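PDB 5YKU: capsid protein from Macrobrachium rosenbergii nodavirus, which forms the viral shell, with its protrusion domain, the part described here, probably building the dimeric spikes on the particle surface. Local coordinates for residues A[44-50]-A[111-117]; A[52-58]-A[74-78]; A[68-72]-A[83-88]. All blocks are in the same frame, centred on the assembly; numbering follows the deposited sequence.

Interaction 1: residues A[44-50]-A[111-117]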
loop_
_atom_site.group_PDB
_atom_site.type_symbol
_atom_site.label_atom_id
_atom_site.label_comp_id
_atom_site.label_asym_id
_atom_site.label_seq_id
_atom_site.Cartn_x
_atom_site.Cartn_y
_atom_site.Cartn_z
ATOM N N ILE A 44 2.494 5.063 3.304
ATOM C CA ILE A 44 1.479 4.505 2.361
ATOM C C ILE A 44 0.197 4.266 3.152
ATOM O O ILE A 44 0.237 3.704 4.287
ATOM C CB ILE A 44 2.045 3.239 1.682
ATOM C CG1 ILE A 44 1.076 2.668 0.657
ATOM C CG2 ILE A 44 2.499 2.163 2.680
ATOM C CD1 ILE A 44 1.679 1.613 -0.184
ATOM N N VAL A 45 -0.870 4.686 2.553
ATOM C CA VAL A 45 -2.209 4.534 3.129
ATOM C C VAL A 45 -3.148 3.881 2.154
ATOM O O VAL A 45 -2.931 3.968 0.934
ATOM C CB VAL A 45 -2.852 5.894 3.535
ATOM C CG1 VAL A 45 -2.000 6.535 4.585
ATOM C CG2 VAL A 45 -3.040 6.830 2.355
ATOM N N PRO A 46 -4.126 3.150 2.597
ATOM C CA PRO A 46 -5.170 2.633 1.729
ATOM C C PRO A 46 -6.090 3.695 1.283
ATOM O O PRO A 46 -6.308 4.672 2.005
ATOM C CB PRO A 46 -5.861 1.596 2.589
ATOM C CG PRO A 46 -5.729 2.169 4.012
ATOM C CD PRO A 46 -4.402 2.863 4.011
ATOM N N TYR A 47 -6.671 3.536 0.134
ATOM C CA TYR A 47 -7.869 4.322 -0.279
ATOM C C TYR A 47 -8.799 3.369 -0.950
ATOM O O TYR A 47 -8.438 2.210 -1.230
ATOM C CB TYR A 47 -7.532 5.560 -1.137
ATOM C CG TYR A 47 -7.228 5.303 -2.594
ATOM C CD1 TYR A 47 -8.273 5.401 -3.533
ATOM C CD2 TYR A 47 -5.982 5.018 -3.088
ATOM C CE1 TYR A 47 -8.050 5.203 -4.887
ATOM C CE2 TYR A 47 -5.735 4.801 -4.404
ATOM C CZ TYR A 47 -6.799 4.878 -5.276
ATOM O OH TYR A 47 -6.526 4.646 -6.647
HETATM N N MSE A 48 -9.998 3.777 -1.238
HETATM C CA MSE A 48 -10.982 2.950 -1.914
HETATM C C MSE A 48 -11.774 3.773 -2.886
HETATM O O MSE A 48 -12.393 4.796 -2.572
HETATM C CB MSE A 48 -11.857 2.213 -0.911
HETATM C CG MSE A 48 -12.599 1.057 -1.490
HETATM SE SE MSE A 48 -13.280 -0.161 -0.075
HETATM C CE MSE A 48 -11.590 -0.915 0.511
ATOM N N ASP A 49 -11.889 3.219 -4.092
ATOM C CA ASP A 49 -12.808 3.694 -5.119
ATOM C C ASP A 49 -13.149 2.430 -5.885
ATOM O O ASP A 49 -12.480 2.117 -6.890
ATOM C CB ASP A 49 -12.181 4.790 -5.996
ATOM C CG ASP A 49 -13.099 5.179 -7.066
ATOM O OD1 ASP A 49 -14.267 4.870 -7.098
ATOM O OD2 ASP A 49 -12.652 5.996 -7.991
ATOM N N ARG A 50 -14.088 1.656 -5.374
ATOM C CA ARG A 50 -14.149 0.228 -5.741
ATOM C C ARG A 50 -15.475 -0.339 -5.378
ATOM O O ARG A 50 -15.924 -0.251 -4.206
ATOM C CB ARG A 50 -13.055 -0.485 -4.967
ATOM C CG ARG A 50 -12.897 -1.961 -5.272
ATOM C CD ARG A 50 -11.866 -2.576 -4.350
ATOM N NE ARG A 50 -11.651 -4.009 -4.529
ATOM C CZ ARG A 50 -12.345 -4.986 -3.965
ATOM N NH1 ARG A 50 -13.448 -4.754 -3.271
ATOM N NH2 ARG A 50 -11.923 -6.226 -4.139
ATOM N N LYS A 111 -11.427 -7.275 -8.063
ATOM C CA LYS A 111 -10.920 -5.926 -8.315
ATOM C C LYS A 111 -9.763 -5.603 -7.383
ATOM O O LYS A 111 -9.828 -5.976 -6.177
ATOM C CB LYS A 111 -11.988 -4.900 -8.152
ATOM C CG LYS A 111 -13.169 -5.158 -9.108
ATOM C CD LYS A 111 -14.177 -4.100 -9.039
ATOM C CE LYS A 111 -15.356 -4.346 -10.005
ATOM N NZ LYS A 111 -16.218 -5.463 -9.535
ATOM N N PRO A 112 -8.743 -4.938 -7.793
ATOM C CA PRO A 112 -7.620 -4.623 -6.913
ATOM C C PRO A 112 -8.032 -3.716 -5.766
ATOM O O PRO A 112 -8.911 -2.866 -5.889
ATOM C CB PRO A 112 -6.621 -3.922 -7.787
ATOM C CG PRO A 112 -6.982 -4.357 -9.224
ATOM C CD PRO A 112 -8.432 -4.589 -9.229
ATOM N N TYR A 113 -7.381 -3.934 -4.631
ATOM C CA TYR A 113 -7.362 -2.908 -3.595
ATOM C C TYR A 113 -6.303 -1.909 -3.961
ATOM O O TYR A 113 -5.386 -2.162 -4.793
ATOM C CB TYR A 113 -7.158 -3.563 -2.242
ATOM C CG TYR A 113 -8.424 -4.273 -1.759
ATOM C CD1 TYR A 113 -9.584 -3.518 -1.564
ATOM C CD2 TYR A 113 -8.458 -5.601 -1.468
ATOM C CE1 TYR A 113 -10.791 -4.110 -1.095
ATOM C CE2 TYR A 113 -9.641 -6.226 -1.006
ATOM C CZ TYR A 113 -10.783 -5.460 -0.850
ATOM O OH TYR A 113 -11.951 -5.995 -0.399
ATOM N N GLN A 114 -6.390 -0.709 -3.364
ATOM C CA GLN A 114 -5.756 0.534 -3.881
ATOM C C GLN A 114 -5.007 1.237 -2.801
ATOM O O GLN A 114 -5.413 1.270 -1.641
ATOM C CB GLN A 114 -6.873 1.433 -4.411
ATOM C CG GLN A 114 -7.666 0.787 -5.589
ATOM C CD GLN A 114 -9.051 1.326 -5.666
ATOM O OE1 GLN A 114 -9.849 1.272 -4.701
ATOM N NE2 GLN A 114 -9.467 1.825 -6.806
ATOM N N TYR A 115 -3.894 1.836 -3.151
ATOM C CA TYR A 115 -3.028 2.500 -2.229
ATOM C C TYR A 115 -2.581 3.855 -2.725
ATOM O O TYR A 115 -2.589 4.156 -3.920
ATOM C CB TYR A 115 -1.801 1.622 -1.881
ATOM C CG TYR A 115 -0.826 1.478 -3.016
ATOM C CD1 TYR A 115 0.057 2.481 -3.369
ATOM C CD2 TYR A 115 -0.755 0.267 -3.718
ATOM C CE1 TYR A 115 0.992 2.231 -4.410
ATOM C CE2 TYR A 115 0.060 0.072 -4.772
ATOM C CZ TYR A 115 0.958 1.059 -5.089
ATOM O OH TYR A 115 1.829 0.850 -6.179
ATOM N N ARG A 116 -2.228 4.733 -1.760
ATOM C CA ARG A 116 -1.728 6.110 -1.989
ATOM C C ARG A 116 -0.434 6.264 -1.236
ATOM O O ARG A 116 -0.396 5.964 -0.034
ATOM C CB ARG A 116 -2.782 7.103 -1.560
ATOM C CG ARG A 116 -2.320 8.547 -1.764
ATOM C CD ARG A 116 -3.394 9.537 -1.256
ATOM N NE ARG A 116 -4.693 9.317 -1.847
ATOM C CZ ARG A 116 -5.052 9.596 -3.075
ATOM N NH1 ARG A 116 -4.272 10.247 -3.894
ATOM N NH2 ARG A 116 -6.309 9.290 -3.425
ATOM N N ILE A 117 0.563 6.765 -1.890
ATOM C CA ILE A 117 1.863 7.032 -1.236
ATOM C C ILE A 117 2.029 8.482 -1.022
ATOM O O ILE A 117 1.726 9.332 -1.920
ATOM C CB ILE A 117 3.012 6.451 -2.060
ATOM C CG1 ILE A 117 2.936 4.917 -2.002
ATOM C CG2 ILE A 117 4.367 6.961 -1.535
ATOM C CD1 ILE A 117 3.920 4.157 -2.835
HETATM O O HOH W 1 -9.140 -0.191 -2.423
#
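R50 reaches across to K111 and Y113 with a chain extended as far as NE, the guanidinium turned at its end (chi4 -86°). Its CB lies 3.7 Å from Q114 OE1, CG passes the carbonyl O of P112, and CD touches both that oxygen and Y113 CD1. NE and NH2 then grip K111 O side-on, at 3.1 Å for NE and 2.9 Å for NH2; that oxygen lies near the guanidinium plane, and both nitrogens approach it from the same face of its carbonyl. NE adds a weak bond to P112 O. With its edge so held, the guanidinium lies flat on the Y113 ring, centres 3.8 Å apart and planes at 18°, a stacked cation-pi pair. NH2 also bonds Q57 OE1 of strand 57-63.

Further along, the segments become antiparallel strands of the protrusion domain, 41-47 beside 114-121. V45 and R116 form a hydrogen-bonded pair, each N 2.9 Å from the other's O. Where the strands give way to loops, the Q114 amide takes over backbone pairing: OE1 accepts from D49 N at 2.9 Å, and NE2 donates to D49 O from above the carbonyl plane. A water joins Q114 OE1 to Y47 O. The Y47 ring is sandwiched, with Q114 CB over one face in a CH-pi contact, 3.7 Å from the centroid, and the R116 guanidinium over the opposite face; R116 NH1 bonds A13 O. On the face bearing I44 and I117, CD1 of I44 packs 3.7 Å from Y115 CD1.

Interaction 2: residues A[52-58]-A[74-78]; sequences SSEVLQK and YFDTS
D76 carries its carboxylate between the backbone N and the carbonyl carbon (chi1 67°), aimed at the 52-58 loop, while S53 holds its OG in the equivalent position (chi1 73°) and meets it. D76 OD2 takes two bonds from S53: OG at 2.7 Å arrives on the syn side, close to the carboxylate plane, and the backbone N comes from above that plane. OD1 is gripped from opposite faces by Q57 N, at 3.1 Å, and by T77 OG1. With R50 NH1 completing a salt bridge to OD2, the buried carboxylate is well satisfied, which probably favours its charged form.

These bonds close the open end of the hairpin of strands 57-63 and 69-75, where the chain enters the first strand and leaves the second. S52 and S53 each make an ST turn, OG accepting from the N of E54 and V55 respectively. S52 OG also donates to D76 O at 2.7 Å. T77 OG1 passes the bonding on, accepting from L56 N at 2.9 Å while donating to D76. Beside this polar cluster, F75 lies alongside L56, its CZ 3.6 Å from L56 CB, and K58 CA meets the edge of the ring in its plane.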
loop_
_atom_site.group_PDB
_atom_site.type_symbol
_atom_site.label_atom_id
_atom_site.label_comp_id
_atom_site.label_asym_id
_atom_site.label_seq_id
_atom_site.Cartn_x
_atom_site.Cartn_y
_atom_site.Cartn_z
ATOM N N SER A 52 -17.921 -2.949 -4.179
ATOM C CA SER A 52 -17.831 -4.128 -3.291
ATOM C C SER A 52 -18.140 -5.418 -4.019
ATOM O O SER A 52 -19.135 -5.469 -4.754
ATOM C CB SER A 52 -18.828 -3.985 -2.158
ATOM O OG SER A 52 -18.818 -5.168 -1.367
ATOM N N SER A 53 -17.349 -6.436 -3.780
ATOM C CA SER A 53 -17.673 -7.777 -4.313
ATOM C C SER A 53 -18.830 -8.378 -3.611
ATOM O O SER A 53 -19.395 -9.353 -4.186
ATOM C CB SER A 53 -16.456 -8.658 -4.153
ATOM O OG SER A 53 -16.273 -9.003 -2.747
ATOM N N GLU A 54 -19.143 -7.943 -2.444
ATOM C CA GLU A 54 -20.136 -8.575 -1.594
ATOM C C GLU A 54 -19.731 -9.998 -1.189
ATOM O O GLU A 54 -20.616 -10.725 -0.666
ATOM C CB GLU A 54 -21.559 -8.498 -2.149
ATOM C CG GLU A 54 -21.968 -7.024 -2.452
ATOM C CD GLU A 54 -21.900 -5.940 -1.328
ATOM O OE1 GLU A 54 -21.699 -6.150 -0.080
ATOM O OE2 GLU A 54 -21.960 -4.674 -1.688
ATOM N N VAL A 55 -18.525 -10.428 -1.415
ATOM C CA VAL A 55 -18.048 -11.775 -1.133
ATOM C C VAL A 55 -16.816 -11.737 -0.277
ATOM O O VAL A 55 -15.924 -12.600 -0.347
ATOM C CB VAL A 55 -17.984 -12.679 -2.361
ATOM C CG1 VAL A 55 -19.382 -12.926 -2.926
ATOM C CG2 VAL A 55 -17.075 -12.158 -3.407
ATOM N N LEU A 56 -16.778 -10.744 0.632
ATOM C CA LEU A 56 -15.926 -10.815 1.777
ATOM C C LEU A 56 -14.454 -10.944 1.431
ATOM O O LEU A 56 -13.760 -11.932 1.693
ATOM C CB LEU A 56 -16.285 -11.911 2.785
ATOM C CG LEU A 56 -17.647 -11.752 3.477
ATOM C CD1 LEU A 56 -18.842 -12.106 2.617
ATOM C CD2 LEU A 56 -17.665 -12.683 4.765
ATOM N N GLN A 57 -13.906 -9.974 0.700
ATOM C CA GLN A 57 -12.551 -9.983 0.195
ATOM C C GLN A 57 -11.661 -9.263 1.189
ATOM O O GLN A 57 -11.608 -8.016 1.258
ATOM C CB GLN A 57 -12.528 -9.423 -1.249
ATOM C CG GLN A 57 -13.314 -10.306 -2.173
ATOM C CD GLN A 57 -13.343 -9.923 -3.617
ATOM O OE1 GLN A 57 -13.138 -8.724 -3.964
ATOM N NE2 GLN A 57 -13.599 -10.850 -4.457
ATOM N N LYS A 58 -10.962 -9.994 2.039
ATOM C CA LYS A 58 -10.098 -9.464 3.068
ATOM C C LYS A 58 -8.647 -9.447 2.613
ATOM O O LYS A 58 -8.142 -10.464 2.081
ATOM C CB LYS A 58 -10.157 -10.362 4.321
ATOM C CG LYS A 58 -9.403 -9.776 5.518
ATOM C CD LYS A 58 -9.427 -10.739 6.745
ATOM C CE LYS A 58 -8.700 -10.166 7.887
ATOM N NZ LYS A 58 -8.843 -11.209 8.992
ATOM N N TYR A 74 -7.885 -4.079 4.295
ATOM C CA TYR A 74 -9.002 -3.890 3.403
ATOM C C TYR A 74 -10.063 -4.916 3.675
ATOM O O TYR A 74 -9.762 -6.105 3.844
ATOM C CB TYR A 74 -8.599 -4.019 1.962
ATOM C CG TYR A 74 -7.529 -3.050 1.501
ATOM C CD1 TYR A 74 -7.855 -1.794 0.965
ATOM C CD2 TYR A 74 -6.214 -3.429 1.539
ATOM C CE1 TYR A 74 -6.865 -0.930 0.540
ATOM C CE2 TYR A 74 -5.216 -2.576 1.075
ATOM C CZ TYR A 74 -5.543 -1.340 0.576
ATOM O OH TYR A 74 -4.550 -0.476 0.145
ATOM N N PHE A 75 -11.323 -4.524 3.599
ATOM C CA PHE A 75 -12.477 -5.468 3.608
ATOM C C PHE A 75 -13.606 -4.778 2.993
ATOM O O PHE A 75 -13.872 -3.609 3.308
ATOM C CB PHE A 75 -12.819 -5.915 5.030
ATOM C CG PHE A 75 -13.698 -7.127 5.075
ATOM C CD1 PHE A 75 -13.195 -8.334 4.626
ATOM C CD2 PHE A 75 -14.966 -7.107 5.476
ATOM C CE1 PHE A 75 -13.917 -9.516 4.720
ATOM C CE2 PHE A 75 -15.747 -8.290 5.515
ATOM C CZ PHE A 75 -15.208 -9.484 5.209
ATOM N N ASP A 76 -14.355 -5.428 2.102
ATOM C CA ASP A 76 -15.366 -4.754 1.287
ATOM C C ASP A 76 -16.784 -5.046 1.618
ATOM O O ASP A 76 -17.634 -4.515 0.930
ATOM C CB ASP A 76 -15.040 -5.022 -0.183
ATOM C CG ASP A 76 -15.197 -6.470 -0.613
ATOM O OD1 ASP A 76 -15.402 -7.347 0.278
ATOM O OD2 ASP A 76 -15.162 -6.687 -1.887
ATOM N N THR A 77 -17.092 -5.875 2.579
ATOM C CA THR A 77 -18.467 -6.382 2.732
ATOM C C THR A 77 -18.967 -6.136 4.107
ATOM O O THR A 77 -18.466 -6.708 5.103
ATOM C CB THR A 77 -18.538 -7.890 2.409
ATOM O OG1 THR A 77 -18.010 -8.127 1.082
ATOM C CG2 THR A 77 -19.923 -8.398 2.496
ATOM N N SER A 78 -19.960 -5.290 4.263
ATOM C CA SER A 78 -20.613 -4.920 5.527
ATOM C C SER A 78 -19.710 -4.152 6.468
ATOM O O SER A 78 -19.819 -2.939 6.562
ATOM C CB SER A 78 -21.255 -6.091 6.221
ATOM O OG SER A 78 -22.011 -5.412 7.264
#

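Interaction 3: residues A[68-72]-A[83-88]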
loop_
_atom_site.group_PDB
_atom_site.type_symbol
_atom_site.label_atom_id
_atom_site.label_comp_id
_atom_site.label_asym_id
_atom_site.label_seq_id
_atom_site.Cartn_x
_atom_site.Cartn_y
_atom_site.Cartn_z
ATOM N N ALA A 68 10.438 -0.825 8.640
ATOM C CA ALA A 68 9.067 -0.404 8.269
ATOM C C ALA A 68 8.163 -0.821 9.367
ATOM O O ALA A 68 8.327 -1.900 9.990
ATOM C CB ALA A 68 8.639 -1.083 6.967
ATOM N N VAL A 69 7.162 -0.032 9.634
ATOM C CA VAL A 69 6.167 -0.311 10.709
ATOM C C VAL A 69 4.772 -0.009 10.231
ATOM O O VAL A 69 4.525 0.993 9.549
ATOM C CB VAL A 69 6.424 0.554 11.913
ATOM C CG1 VAL A 69 5.398 0.329 13.058
ATOM C CG2 VAL A 69 7.854 0.265 12.516
ATOM N N GLY A 70 3.875 -0.899 10.541
ATOM C CA GLY A 70 2.474 -0.722 10.340
ATOM C C GLY A 70 1.843 -1.843 9.603
ATOM O O GLY A 70 2.462 -2.809 9.151
ATOM N N SER A 71 0.528 -1.752 9.428
ATOM C CA SER A 71 -0.269 -2.686 8.679
ATOM C C SER A 71 -1.412 -1.984 8.053
ATOM O O SER A 71 -1.871 -0.974 8.595
ATOM C CB SER A 71 -0.745 -3.798 9.623
ATOM O OG SER A 71 -1.518 -4.841 9.109
ATOM N N ILE A 72 -1.818 -2.462 6.908
ATOM C CA ILE A 72 -2.962 -1.964 6.165
ATOM C C ILE A 72 -4.033 -3.059 6.023
ATOM O O ILE A 72 -3.694 -4.212 5.741
ATOM C CB ILE A 72 -2.582 -1.401 4.791
ATOM C CG1 ILE A 72 -1.754 -0.170 4.949
ATOM C CG2 ILE A 72 -3.796 -1.127 3.931
ATOM C CD1 ILE A 72 -1.145 0.422 3.718
ATOM N N ASP A 83 -8.097 0.819 6.131
ATOM C CA ASP A 83 -7.537 1.289 7.423
ATOM C C ASP A 83 -6.072 0.930 7.520
ATOM O O ASP A 83 -5.520 0.121 6.808
ATOM C CB ASP A 83 -8.377 0.704 8.593
ATOM C CG ASP A 83 -8.197 1.436 9.990
ATOM O OD1 ASP A 83 -7.565 2.438 10.058
ATOM O OD2 ASP A 83 -8.862 0.813 10.894
ATOM N N GLY A 84 -5.463 1.592 8.478
ATOM C CA GLY A 84 -4.054 1.417 8.784
ATOM C C GLY A 84 -3.164 2.270 7.896
ATOM O O GLY A 84 -3.616 3.099 7.042
ATOM N N TYR A 85 -1.840 2.108 8.072
ATOM C CA TYR A 85 -0.875 2.773 7.214
ATOM C C TYR A 85 0.441 2.084 7.512
ATOM O O TYR A 85 0.594 1.384 8.502
ATOM C CB TYR A 85 -0.753 4.264 7.492
ATOM C CG TYR A 85 -0.189 4.576 8.857
ATOM C CD1 TYR A 85 -1.039 4.766 9.964
ATOM C CD2 TYR A 85 1.118 4.745 9.068
ATOM C CE1 TYR A 85 -0.562 5.037 11.214
ATOM C CE2 TYR A 85 1.644 5.008 10.351
ATOM C CZ TYR A 85 0.786 5.109 11.388
ATOM O OH TYR A 85 1.325 5.416 12.622
ATOM N N ILE A 86 1.392 2.273 6.588
ATOM C CA ILE A 86 2.789 1.781 6.843
ATOM C C ILE A 86 3.744 2.942 6.673
ATOM O O ILE A 86 3.644 3.672 5.657
ATOM C CB ILE A 86 3.117 0.636 5.907
ATOM C CG1 ILE A 86 2.173 -0.572 6.166
ATOM C CG2 ILE A 86 4.559 0.217 6.033
ATOM C CD1 ILE A 86 2.142 -1.604 5.085
ATOM N N SER A 87 4.695 3.121 7.564
ATOM C CA SER A 87 5.833 3.965 7.396
ATOM C C SER A 87 6.971 3.143 6.942
ATOM O O SER A 87 7.238 2.095 7.516
ATOM C CB SER A 87 6.140 4.621 8.703
ATOM O OG SER A 87 6.516 3.674 9.630
ATOM N N PHE A 88 7.637 3.581 5.884
ATOM C CA PHE A 88 8.740 2.828 5.332
ATOM C C PHE A 88 9.697 3.735 4.603
ATOM O O PHE A 88 9.361 4.830 4.171
ATOM C CB PHE A 88 8.254 1.702 4.398
ATOM C CG PHE A 88 7.714 2.195 3.098
ATOM C CD1 PHE A 88 6.427 2.665 2.990
ATOM C CD2 PHE A 88 8.512 2.204 1.996
ATOM C CE1 PHE A 88 5.953 3.173 1.747
ATOM C CE2 PHE A 88 8.034 2.726 0.779
ATOM C CZ PHE A 88 6.761 3.213 0.670
#
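V69 and S87 pair at the open end of an antiparallel beta hairpin, far from its turn, strand 69-75 running back along strand 81-89 within the sheet of the protrusion domain. Hydrogen bonds are clearest here: V69 N donates to S87 O at 3.0 Å, in the carbonyl plane, and S87 N returns a bond to V69 O at 2.9 Å. The S87 hydroxyl, set between its own backbone N and carbonyl carbon (chi1 65°), leans over the same V69 O and adds a weak third link.

CA-H...O contacts accompany the strands along their length. I86 CA faces V69 O, I72 CA lies 3.4 Å from D83 O, and two glycines extend the series: G70 CA lies 3.4 Å from Y85 O, and G84 CA 3.2 Å from S71 O. A CB on either glycine would point at the facing strand, that of G70 towards Y85 O and that of G84 towards S71 O. Both also have positive phi, and G70 is the stronger case, since a CB there would press on the preceding carbonyl O.

Apolar contacts collect on the side bearing I72, I86 and F88. There the I86 side chain lies against the partner strand, CG1 passing over the G70 carbonyl group while CD1 meets I72 CD1; the two isoleucines cross at about a right angle. I44 of strand 41-47 and C63 of strand 57-63 also touch I86, and the F88 ring meets F98 edge-to-face and packs with F42, continuing this apolar surface. I72 CG1 rests on Y85 CA. At the open end, A68 CB touches F88 CB at 3.8 Å.

All three interactions belong to one antiparallel sheet, in which strands 114-121, 41-47, 81-89, 69-75 and 57-63 lie in that order. Interaction 1 joins the first two, interaction 3 the hairpin of 69-75 with 81-89, and interaction 2 the end of the hairpin of 57-63 with 69-75. Along the chain, both hairpin contacts fall between the segments of interaction 1, and their own segments alternate. Centres of interactions 1 and 2 are about 14 Å apart, bridged by Y113 OH to Q57 O; interactions 1 and 3 are about 13 Å apart, linked by I44 O and I86 N. Sequence-distant strands are thereby knitted into a single all-beta protrusion domain.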